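Local coordinates for protein putative efflux transporter (Bacteroides eggerthii, PDB 4L8J) that probably serves as the periplasmic adaptor (membrane-fusion) subunit of a tripartite efflux pump, as in the HlyD family, at residues D173-L176 against Y177-R180. Residues are numbered along the deposited sequence; the frame is centred on the assembly and turned at random.
Sequences DDYL and YLLR
L176 and R180, one helical turn apart, make the main side-chain contact: L176 CD2 sits over the centre of one guanidinium face, 3.5 Å from R180 CZ. The contact follows from the leucine chi1 of -178°, which sets CG opposite the backbone N, and from an arginine chain extended from CG to NE. This packing and a salt bridge to D207 together probably limit how far the guanidinium can turn. With an alanine at L176, that face would probably lose its apolar cover and the arginine would be freer to swing about D207.

L178 CD1 approaches Y175 CD1 at 3.9 Å, the two side chains lying alongside each other. Y177 instead turns its ring edge to D174 O, 3.2 Å from CE1, with L178 CG above one face, offset toward the rim.

R180 N donates to L176 O at 3.0 Å, whereas Y175 O accepts weak bonds from L178 N and L179 N. A water accepts from Y177 N (2.9 Å) and donates weakly to D174 O.

With Y175 as N-cap, this is the start of helix 176-180, whose L178 and L179 pack on strands 20-29 and 215-221 of the six-stranded antiparallel barrel characteristic of membrane-fusion adaptors.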
loop_
_atom_site.group_PDB
_atom_site.type_symbol
_atom_site.label_atom_id
_atom_site.label_comp_id
_atom_site.label_asym_id
_atom_site.label_seq_id
_atom_site.Cartn_x
_atom_site.Cartn_y
_atom_site.Cartn_z
ATOM N N ASP A 173 0.113 -15.188 -22.762
ATOM C CA ASP A 173 1.057 -14.115 -23.058
ATOM C C ASP A 173 1.270 -13.135 -21.904
ATOM O O ASP A 173 2.376 -12.630 -21.749
ATOM C CB ASP A 173 0.606 -13.322 -24.296
ATOM C CG ASP A 173 0.643 -14.151 -25.546
ATOM O OD1 ASP A 173 1.742 -14.352 -26.080
ATOM O OD2 ASP A 173 -0.435 -14.620 -25.981
ATOM N N ASP A 174 0.227 -12.842 -21.121
ATOM C CA ASP A 174 0.334 -11.905 -19.999
ATOM C C ASP A 174 1.228 -12.430 -18.869
ATOM O O ASP A 174 1.599 -11.642 -18.003
ATOM C CB ASP A 174 -1.062 -11.559 -19.442
ATOM C CG ASP A 174 -1.827 -10.512 -20.258
ATOM O OD1 ASP A 174 -1.304 -10.070 -21.315
ATOM O OD2 ASP A 174 -2.954 -10.154 -19.851
ATOM N N TYR A 175 1.560 -13.738 -18.864
ATOM C CA TYR A 175 2.404 -14.338 -17.841
ATOM C C TYR A 175 3.869 -14.462 -18.295
ATOM O O TYR A 175 4.629 -15.172 -17.660
ATOM C CB TYR A 175 1.860 -15.720 -17.397
ATOM C CG TYR A 175 0.522 -15.719 -16.683
ATOM C CD1 TYR A 175 0.058 -14.582 -16.025
ATOM C CD2 TYR A 175 -0.260 -16.864 -16.628
ATOM C CE1 TYR A 175 -1.187 -14.566 -15.392
ATOM C CE2 TYR A 175 -1.498 -16.870 -15.969
ATOM C CZ TYR A 175 -1.953 -15.718 -15.346
ATOM O OH TYR A 175 -3.168 -15.702 -14.696
ATOM N N LEU A 176 4.270 -13.770 -19.384
ATOM C CA LEU A 176 5.654 -13.761 -19.838
ATOM C C LEU A 176 6.616 -13.320 -18.713
ATOM O O LEU A 176 7.697 -13.901 -18.593
ATOM C CB LEU A 176 5.823 -12.850 -21.055
ATOM C CG LEU A 176 7.248 -12.775 -21.667
ATOM C CD1 LEU A 176 7.769 -14.173 -22.066
ATOM C CD2 LEU A 176 7.288 -11.800 -22.829
ATOM N N TYR A 177 6.221 -12.315 -17.887
ATOM C CA TYR A 177 7.057 -11.813 -16.775
ATOM C C TYR A 177 7.348 -12.920 -15.752
ATOM O O TYR A 177 8.429 -12.940 -15.161
ATOM C CB TYR A 177 6.415 -10.589 -16.102
ATOM C CG TYR A 177 5.195 -10.876 -15.253
ATOM C CD1 TYR A 177 3.947 -11.075 -15.835
ATOM C CD2 TYR A 177 5.270 -10.861 -13.866
ATOM C CE1 TYR A 177 2.816 -11.327 -15.059
ATOM C CE2 TYR A 177 4.140 -11.090 -13.078
ATOM C CZ TYR A 177 2.916 -11.338 -13.680
ATOM O OH TYR A 177 1.788 -11.569 -12.919
ATOM N N LEU A 178 6.409 -13.875 -15.586
ATOM C CA LEU A 178 6.621 -14.981 -14.659
ATOM C C LEU A 178 7.642 -15.950 -15.226
ATOM O O LEU A 178 8.443 -16.458 -14.456
ATOM C CB LEU A 178 5.308 -15.696 -14.260
ATOM C CG LEU A 178 4.276 -14.792 -13.544
ATOM C CD1 LEU A 178 2.913 -15.464 -13.445
ATOM C CD2 LEU A 178 4.774 -14.326 -12.187
ATOM N N LEU A 179 7.648 -16.181 -16.558
ATOM C CA LEU A 179 8.641 -17.051 -17.193
ATOM C C LEU A 179 10.032 -16.412 -17.198
ATOM O O LEU A 179 11.025 -17.124 -17.132
ATOM C CB LEU A 179 8.255 -17.401 -18.631
ATOM C CG LEU A 179 7.109 -18.402 -18.806
ATOM C CD1 LEU A 179 6.594 -18.372 -20.240
ATOM C CD2 LEU A 179 7.553 -19.825 -18.452
ATOM N N ARG A 180 10.098 -15.078 -17.294
ATOM C CA ARG A 180 11.354 -14.342 -17.306
ATOM C C ARG A 180 11.945 -14.156 -15.884
ATOM O O ARG A 180 13.133 -13.875 -15.775
ATOM C CB ARG A 180 11.160 -12.964 -17.956
ATOM C CG ARG A 180 11.037 -13.008 -19.468
ATOM C CD ARG A 180 10.603 -11.663 -20.006
ATOM N NE ARG A 180 10.817 -11.567 -21.454
ATOM C CZ ARG A 180 10.474 -10.521 -22.206
ATOM N NH1 ARG A 180 9.857 -9.467 -21.659
ATOM N NH2 ARG A 180 10.725 -10.525 -23.511
HETATM O O HOH W 1 4.450 -10.297 -18.980
#